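PDB 6BLD: cytochrome P450 268A2 Cyp268A2 from Mycobacterium marinum, which is a bacterial cytochrome P450, a haem protein that also holds (3E,5E)-6,10-dimethylundeca-3,5,9-trien-2-one in its pocket. Local coordinates for residues Arg266-Asp278 and Ala398-Ile412. Numbering follows the deposited sequence.
Sequences RQTISHGLKALTD and AGDPVYVPGNFVHAI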
ATOM      1  N   ARG A 266       6.922   2.369  -3.928  1.00 16.77           N
ATOM      2  CA  ARG A 266       7.118   3.167  -5.133  1.00 17.72           C
ATOM      3  C   ARG A 266       6.382   4.499  -5.042  1.00 17.10           C
ATOM      4  O   ARG A 266       6.925   5.542  -5.426  1.00 17.26           O
ATOM      5  CB  ARG A 266       6.665   2.369  -6.357  1.00 18.62           C
ATOM      6  CG  ARG A 266       6.196   3.191  -7.543  1.00 20.17           C
ATOM      7  CD  ARG A 266       5.646   2.265  -8.621  1.00 21.13           C
ATOM      8  NE  ARG A 266       5.268   2.972  -9.839  1.00 22.52           N
ATOM      9  CZ  ARG A 266       5.200   2.402 -11.039  1.00 23.64           C
ATOM     10  NH1 ARG A 266       5.489   1.115 -11.180  1.00 23.74           N
ATOM     11  NH2 ARG A 266       4.846   3.117 -12.098  1.00 24.70           N
ATOM     12  N   GLN A 267       5.153   4.491  -4.520  1.00 16.44           N
ATOM     13  CA  GLN A 267       4.411   5.741  -4.397  1.00 16.63           C
ATOM     14  C   GLN A 267       4.979   6.616  -3.285  1.00 16.37           C
ATOM     15  O   GLN A 267       5.026   7.844  -3.421  1.00 16.93           O
ATOM     16  CB  GLN A 267       2.926   5.464  -4.157  1.00 17.11           C
ATOM     17  CG  GLN A 267       2.250   4.608  -5.224  1.00 18.33           C
ATOM     18  CD  GLN A 267       2.616   5.009  -6.644  1.00 19.86           C
ATOM     19  OE1 GLN A 267       2.733   6.193  -6.963  1.00 20.63           O
ATOM     20  NE2 GLN A 267       2.786   4.016  -7.509  1.00 20.36           N
ATOM     21  N   THR A 268       5.414   6.004  -2.180  1.00 15.96           N
ATOM     22  CA  THR A 268       5.992   6.780  -1.087  1.00 16.54           C
ATOM     23  C   THR A 268       7.265   7.497  -1.523  1.00 17.08           C
ATOM     24  O   THR A 268       7.535   8.614  -1.067  1.00 17.51           O
ATOM     25  CB  THR A 268       6.271   5.874   0.115  1.00 16.83           C
ATOM     26  OG1 THR A 268       5.077   5.162   0.467  1.00 16.96           O
ATOM     27  CG2 THR A 268       6.729   6.693   1.313  1.00 17.09           C
ATOM     28  N   ILE A 269       8.048   6.884  -2.413  1.00 17.52           N
ATOM     29  CA  ILE A 269       9.253   7.539  -2.912  1.00 18.37           C
ATOM     30  C   ILE A 269       8.888   8.740  -3.778  1.00 18.67           C
ATOM     31  O   ILE A 269       9.489   9.816  -3.657  1.00 19.41           O
ATOM     32  CB  ILE A 269      10.132   6.530  -3.675  1.00 18.53           C
ATOM     33  CG1 ILE A 269      10.707   5.489  -2.709  1.00 18.36           C
ATOM     34  CG2 ILE A 269      11.254   7.247  -4.413  1.00 17.75           C
ATOM     35  CD1 ILE A 269      11.230   4.239  -3.391  1.00 17.06           C
ATOM     36  N   SER A 270       7.893   8.584  -4.655  1.00 17.93           N
ATOM     37  CA  SER A 270       7.461   9.697  -5.496  1.00 18.71           C
ATOM     38  C   SER A 270       6.852  10.815  -4.659  1.00 18.55           C
ATOM     39  O   SER A 270       7.179  11.994  -4.847  1.00 18.78           O
ATOM     40  CB  SER A 270       6.463   9.208  -6.545  1.00 18.82           C
ATOM     41  OG  SER A 270       7.076   8.305  -7.446  1.00 19.48           O
ATOM     42  N   HIS A 271       5.952  10.466  -3.735  1.00 18.27           N
ATOM     43  CA  HIS A 271       5.379  11.476  -2.850  1.00 18.84           C
ATOM     44  C   HIS A 271       6.449  12.127  -1.984  1.00 18.93           C
ATOM     45  O   HIS A 271       6.338  13.311  -1.646  1.00 19.17           O
ATOM     46  CB  HIS A 271       4.292  10.855  -1.968  1.00 18.82           C
ATOM     47  CG  HIS A 271       3.052  10.465  -2.712  1.00 19.44           C
ATOM     48  ND1 HIS A 271       2.319  11.360  -3.460  1.00 19.99           N
ATOM     49  CD2 HIS A 271       2.411   9.277  -2.814  1.00 19.27           C
ATOM     50  CE1 HIS A 271       1.284  10.739  -3.997  1.00 19.84           C
ATOM     51  NE2 HIS A 271       1.317   9.473  -3.620  1.00 19.31           N
ATOM     52  N   GLY A 272       7.491  11.376  -1.623  1.00 19.29           N
ATOM     53  CA  GLY A 272       8.524  11.926  -0.760  1.00 20.03           C
ATOM     54  C   GLY A 272       9.370  12.979  -1.446  1.00 21.23           C
ATOM     55  O   GLY A 272       9.692  14.012  -0.853  1.00 18.66           O
ATOM     56  N   LEU A 273       9.748  12.733  -2.704  1.00 21.32           N
ATOM     57  CA  LEU A 273      10.542  13.714  -3.438  1.00 21.94           C
ATOM     58  C   LEU A 273       9.766  15.009  -3.634  1.00 22.44           C
ATOM     59  O   LEU A 273      10.328  16.104  -3.513  1.00 22.49           O
ATOM     60  CB  LEU A 273      10.979  13.139  -4.784  1.00 21.76           C
ATOM     61  CG  LEU A 273      11.867  14.051  -5.634  1.00 22.70           C
ATOM     62  CD1 LEU A 273      13.276  14.115  -5.060  1.00 22.97           C
ATOM     63  CD2 LEU A 273      11.894  13.588  -7.083  1.00 22.89           C
ATOM     64  N   LYS A 274       8.469  14.902  -3.935  1.00 22.31           N
ATOM     65  CA  LYS A 274       7.640  16.094  -4.079  1.00 22.98           C
ATOM     66  C   LYS A 274       7.491  16.825  -2.750  1.00 22.70           C
ATOM     67  O   LYS A 274       7.482  18.060  -2.714  1.00 23.37           O
ATOM     68  CB  LYS A 274       6.271  15.712  -4.643  1.00 22.98           C
ATOM     69  CG  LYS A 274       5.299  16.874  -4.772  1.00 23.92           C
ATOM     70  CD  LYS A 274       5.826  17.933  -5.729  1.00 25.95           C
ATOM     71  CE  LYS A 274       4.748  18.949  -6.070  1.00 27.35           C
ATOM     72  NZ  LYS A 274       3.386  18.352  -5.982  1.00 27.58           N
ATOM     73  N   ALA A 275       7.377  16.078  -1.648  1.00 22.22           N
ATOM     74  CA  ALA A 275       7.280  16.705  -0.333  1.00 22.27           C
ATOM     75  C   ALA A 275       8.566  17.441   0.024  1.00 23.04           C
ATOM     76  O   ALA A 275       8.521  18.541   0.587  1.00 23.36           O
ATOM     77  CB  ALA A 275       6.949  15.655   0.727  1.00 21.58           C
ATOM     78  N   LEU A 276       9.720  16.848  -0.289  1.00 23.27           N
ATOM     79  CA  LEU A 276      10.987  17.536  -0.063  1.00 24.21           C
ATOM     80  C   LEU A 276      11.105  18.783  -0.931  1.00 24.97           C
ATOM     81  O   LEU A 276      11.714  19.774  -0.512  1.00 26.02           O
ATOM     82  CB  LEU A 276      12.156  16.589  -0.328  1.00 24.40           C
ATOM     83  CG  LEU A 276      12.303  15.403   0.628  1.00 24.09           C
ATOM     84  CD1 LEU A 276      13.520  14.569   0.262  1.00 24.37           C
ATOM     85  CD2 LEU A 276      12.389  15.879   2.071  1.00 24.34           C
ATOM     86  N   THR A 277      10.530  18.754  -2.136  1.00 24.69           N
ATOM     87  CA  THR A 277      10.547  19.933  -2.995  1.00 25.91           C
ATOM     88  C   THR A 277       9.611  21.013  -2.468  1.00 25.97           C
ATOM     89  O   THR A 277       9.941  22.204  -2.505  1.00 26.84           O
ATOM     90  CB  THR A 277      10.167  19.546  -4.426  1.00 26.52           C
ATOM     91  OG1 THR A 277      11.092  18.572  -4.923  1.00 26.99           O
ATOM     92  CG2 THR A 277      10.185  20.765  -5.338  1.00 27.55           C
ATOM     93  N   ASP A 278       8.438  20.614  -1.971  1.00 25.21           N
ATOM     94  CA  ASP A 278       7.464  21.572  -1.465  1.00 25.24           C
ATOM     95  C   ASP A 278       7.854  22.150  -0.112  1.00 25.04           C
ATOM     96  O   ASP A 278       7.325  23.197   0.275  1.00 26.18           O
ATOM     97  CB  ASP A 278       6.085  20.913  -1.365  1.00 24.69           C
ATOM     98  CG  ASP A 278       5.526  20.522  -2.719  1.00 24.89           C
ATOM     99  OD1 ASP A 278       6.011  21.053  -3.739  1.00 25.66           O
ATOM    100  OD2 ASP A 278       4.600  19.685  -2.763  1.00 24.34           O
ATOM    101  N   ALA A 398      11.391  17.736  -7.669  1.00 35.48           N
ATOM    102  CA  ALA A 398      10.303  17.065  -8.364  1.00 35.47           C
ATOM    103  C   ALA A 398       9.487  18.062  -9.175  1.00 36.31           C
ATOM    104  O   ALA A 398       9.264  19.198  -8.746  1.00 37.05           O
ATOM    105  CB  ALA A 398       9.397  16.335  -7.371  1.00 34.74           C
ATOM    106  N   GLY A 399       9.041  17.628 -10.347  1.00 36.25           N
ATOM    107  CA  GLY A 399       8.199  18.431 -11.212  1.00 36.34           C
ATOM    108  C   GLY A 399       6.726  18.248 -10.925  1.00 34.04           C
ATOM    109  O   GLY A 399       6.320  17.931  -9.803  1.00 33.49           O
ATOM    110  N   ASP A 400       5.912  18.451 -11.957  1.00 32.02           N
ATOM    111  CA  ASP A 400       4.465  18.324 -11.820  1.00 32.00           C
ATOM    112  C   ASP A 400       4.074  16.852 -11.776  1.00 30.66           C
ATOM    113  O   ASP A 400       4.282  16.138 -12.764  1.00 30.56           O
ATOM    114  CB  ASP A 400       3.756  19.014 -12.977  1.00 33.48           C
ATOM    115  CG  ASP A 400       3.533  20.492 -12.728  1.00 34.56           C
ATOM    116  OD1 ASP A 400       3.473  20.898 -11.548  1.00 34.33           O
ATOM    117  OD2 ASP A 400       3.414  21.247 -13.716  1.00 35.53           O
ATOM    118  N   PRO A 401       3.510  16.363 -10.678  1.00 30.62           N
ATOM    119  CA  PRO A 401       3.101  14.958 -10.622  1.00 30.19           C
ATOM    120  C   PRO A 401       1.768  14.732 -11.317  1.00 30.32           C
ATOM    121  O   PRO A 401       0.900  15.607 -11.363  1.00 30.58           O
ATOM    122  CB  PRO A 401       2.987  14.677  -9.116  1.00 29.78           C
ATOM    123  CG  PRO A 401       3.433  15.948  -8.412  1.00 30.14           C
ATOM    124  CD  PRO A 401       3.271  17.051  -9.401  1.00 30.67           C
ATOM    125  N   VAL A 402       1.620  13.531 -11.866  1.00 29.83           N
ATOM    126  CA  VAL A 402       0.375  13.080 -12.474  1.00 29.53           C
ATOM    127  C   VAL A 402      -0.203  12.024 -11.541  1.00 28.54           C
ATOM    128  O   VAL A 402       0.287  10.890 -11.487  1.00 27.61           O
ATOM    129  CB  VAL A 402       0.587  12.530 -13.888  1.00 29.86           C
ATOM    130  CG1 VAL A 402      -0.728  12.025 -14.463  1.00 29.67           C
ATOM    131  CG2 VAL A 402       1.191  13.596 -14.788  1.00 30.93           C
ATOM    132  N   TYR A 403      -1.243  12.392 -10.798  1.00 28.70           N
ATOM    133  CA  TYR A 403      -1.824  11.495  -9.810  1.00 28.20           C
ATOM    134  C   TYR A 403      -2.788  10.517 -10.468  1.00 26.73           C
ATOM    135  O   TYR A 403      -3.496  10.859 -11.420  1.00 27.45           O
ATOM    136  CB  TYR A 403      -2.538  12.298  -8.723  1.00 29.95           C
ATOM    137  CG  TYR A 403      -1.595  13.088  -7.847  1.00 31.33           C
ATOM    138  CD1 TYR A 403      -0.918  12.480  -6.798  1.00 31.45           C
ATOM    139  CD2 TYR A 403      -1.374  14.441  -8.072  1.00 32.80           C
ATOM    140  CE1 TYR A 403      -0.052  13.198  -5.995  1.00 32.64           C
ATOM    141  CE2 TYR A 403      -0.509  15.167  -7.275  1.00 33.79           C
ATOM    142  CZ  TYR A 403       0.150  14.540  -6.239  1.00 33.80           C
ATOM    143  OH  TYR A 403       1.012  15.258  -5.441  1.00 34.80           O
ATOM    144  N   VAL A 404      -2.809   9.292  -9.951  1.00 24.47           N
ATOM    145  CA  VAL A 404      -3.621   8.216 -10.507  1.00 23.22           C
ATOM    146  C   VAL A 404      -4.996   8.268  -9.845  1.00 21.94           C
ATOM    147  O   VAL A 404      -5.073   8.199  -8.609  1.00 21.39           O
ATOM    148  CB  VAL A 404      -2.963   6.849 -10.289  1.00 23.74           C
ATOM    149  CG1 VAL A 404      -3.909   5.729 -10.699  1.00 23.86           C
ATOM    150  CG2 VAL A 404      -1.650   6.759 -11.053  1.00 24.60           C
ATOM    151  N   PRO A 405      -6.081   8.390 -10.608  1.00 21.26           N
ATOM    152  CA  PRO A 405      -7.415   8.337  -9.996  1.00 20.16           C
ATOM    153  C   PRO A 405      -7.729   6.940  -9.486  1.00 18.30           C
ATOM    154  O   PRO A 405      -7.361   5.934 -10.099  1.00 17.35           O
ATOM    155  CB  PRO A 405      -8.350   8.742 -11.142  1.00 21.17           C
ATOM    156  CG  PRO A 405      -7.593   8.412 -12.383  1.00 21.96           C
ATOM    157  CD  PRO A 405      -6.142   8.636 -12.059  1.00 21.70           C
ATOM    158  N   GLY A 406      -8.411   6.885  -8.353  1.00 17.40           N
ATOM    159  CA  GLY A 406      -8.750   5.616  -7.741  1.00 16.05           C
ATOM    160  C   GLY A 406      -9.051   5.785  -6.272  1.00 14.89           C
ATOM    161  O   GLY A 406      -8.818   6.838  -5.677  1.00 15.55           O
ATOM    162  N   ASN A 407      -9.575   4.708  -5.688  1.00 14.01           N
ATOM    163  CA  ASN A 407     -10.027   4.708  -4.302  1.00 13.70           C
ATOM    164  C   ASN A 407      -9.219   3.768  -3.415  1.00 13.51           C
ATOM    165  O   ASN A 407      -9.621   3.516  -2.273  1.00 13.73           O
ATOM    166  CB  ASN A 407     -11.515   4.340  -4.230  1.00 13.65           C
ATOM    167  CG  ASN A 407     -11.831   3.021  -4.926  1.00 14.07           C
ATOM    168  OD1 ASN A 407     -11.188   2.000  -4.677  1.00 13.87           O
ATOM    169  ND2 ASN A 407     -12.835   3.040  -5.797  1.00 13.75           N
ATOM    170  N   PHE A 408      -8.098   3.240  -3.903  1.00 13.37           N
ATOM    171  CA  PHE A 408      -7.301   2.288  -3.138  1.00 13.14           C
ATOM    172  C   PHE A 408      -5.906   2.820  -2.842  1.00 12.91           C
ATOM    173  O   PHE A 408      -5.524   2.912  -1.671  1.00 13.03           O
ATOM    174  CB  PHE A 408      -7.223   0.948  -3.884  1.00 12.44           C
ATOM    175  CG  PHE A 408      -6.497  -0.136  -3.128  1.00 12.85           C
ATOM    176  CD1 PHE A 408      -6.517  -0.172  -1.742  1.00 12.44           C
ATOM    177  CD2 PHE A 408      -5.795  -1.119  -3.807  1.00 13.32           C
ATOM    178  CE1 PHE A 408      -5.849  -1.166  -1.048  1.00 12.54           C
ATOM    179  CE2 PHE A 408      -5.126  -2.119  -3.120  1.00 13.18           C
ATOM    180  CZ  PHE A 408      -5.153  -2.142  -1.737  1.00 12.78           C
ATOM    181  N   VAL A 409      -5.132   3.175  -3.864  1.00 13.30           N
ATOM    182  CA  VAL A 409      -3.741   3.578  -3.701  1.00 14.27           C
ATOM    183  C   VAL A 409      -3.592   5.034  -4.121  1.00 15.56           C
ATOM    184  O   VAL A 409      -4.088   5.434  -5.181  1.00 16.64           O
ATOM    185  CB  VAL A 409      -2.791   2.672  -4.508  1.00 14.63           C
ATOM    186  CG1 VAL A 409      -1.384   3.255  -4.535  1.00 14.62           C
ATOM    187  CG2 VAL A 409      -2.771   1.268  -3.919  1.00 14.34           C
ATOM    188  N   HIS A 410      -2.920   5.823  -3.282  1.00 15.77           N
ATOM    189  CA  HIS A 410      -2.555   7.207  -3.586  1.00 16.64           C
ATOM    190  C   HIS A 410      -1.288   7.164  -4.430  1.00 17.27           C
ATOM    191  O   HIS A 410      -0.171   7.093  -3.913  1.00 17.31           O
ATOM    192  CB  HIS A 410      -2.355   8.000  -2.300  1.00 17.02           C
ATOM    193  CG  HIS A 410      -2.154   9.469  -2.510  1.00 18.12           C
ATOM    194  ND1 HIS A 410      -1.371  10.238  -1.677  1.00 18.52           N
ATOM    195  CD2 HIS A 410      -2.643  10.312  -3.450  1.00 18.60           C
ATOM    196  CE1 HIS A 410      -1.382  11.490  -2.096  1.00 18.96           C
ATOM    197  NE2 HIS A 410      -2.146  11.562  -3.171  1.00 19.13           N
ATOM    198  N   ALA A 411      -1.456   7.205  -5.748  1.00 17.93           N
ATOM    199  CA  ALA A 411      -0.374   6.899  -6.670  1.00 18.44           C
ATOM    200  C   ALA A 411      -0.058   8.082  -7.573  1.00 19.12           C
ATOM    201  O   ALA A 411      -0.926   8.900  -7.893  1.00 19.12           O
ATOM    202  CB  ALA A 411      -0.717   5.678  -7.532  1.00 18.24           C
ATOM    203  N   ILE A 412       1.205   8.157  -7.987  1.00 19.80           N
ATOM    204  CA  ILE A 412       1.673   9.127  -8.968  1.00 20.30           C
ATOM    205  C   ILE A 412       2.058   8.358 -10.224  1.00 20.60           C
ATOM    206  O   ILE A 412       2.980   7.532 -10.195  1.00 20.46           O
ATOM    207  CB  ILE A 412       2.855   9.952  -8.438  1.00 21.17           C
ATOM    208  CG1 ILE A 412       2.399  10.889  -7.316  1.00 21.41           C
ATOM    209  CG2 ILE A 412       3.498  10.743  -9.564  1.00 22.01           C
ATOM    210  CD1 ILE A 412       3.535  11.627  -6.635  1.00 21.90           C
TER
HETATM  211  O   HOH W   1       3.197   4.950 -10.504  1.00 21.79           O
HETATM  212  O   HOH W   2       4.986   6.704  -8.224  1.00 18.88           O
HETATM  213  O   HOH W   3       1.925  13.999  -3.567  1.00 38.57           O
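Q267 meets A411 and I412 where the long helix 247-278 of the P450 fold, the one known as helix I, packs against the C-terminal antiparallel sheet. The hairpin of 402-404 and 411-418 lies against the C-terminal half of the helix, and its turn carries F408 into the pocket of the bound (3E,5E)-6,10-dimethylundeca-3,5,9-trien-2-one. Q267 bends at chi2 (-44°), which folds its amide along A411; OE1 accepts from I412 N at 2.7 Å, from above the amide plane in a nearly straight bond. Two waters complete the join: one links Q267 NE2 to I412 O, the other bridges Q267 OE1, S270 OG and I412 O, so that both backbone polar atoms of I412 are engaged. S270 adds its CB against the I412 CD1 methyl.

H271 is the hub of the aromatic cluster. With CG anti to the carbonyl carbon (chi1 -70°), its imidazole reaches across to the hairpin, and NE2 donates to H410 O at 2.8 Å; the acceptor lies in the ring plane, while the donor stands well above the H410 carbonyl plane. The H410 ring forms an offset stack with H271, centroids 4.1 Å apart, and its own ND1 is held by A305 O. Y403 meets H271 rim to rim, CE1 to CE1 at 3.4 Å.

Farther along, L273 CD2 packs on the A398 methyl at 3.7 Å. K274 lays its chain across P401, NZ coming 3.4 Å from the proline CG, and reaches D278 in a long salt bridge. Last comes T277, whose OG1 donates to L273 O and accepts a nearly straight bond from A398 N at 2.9 Å.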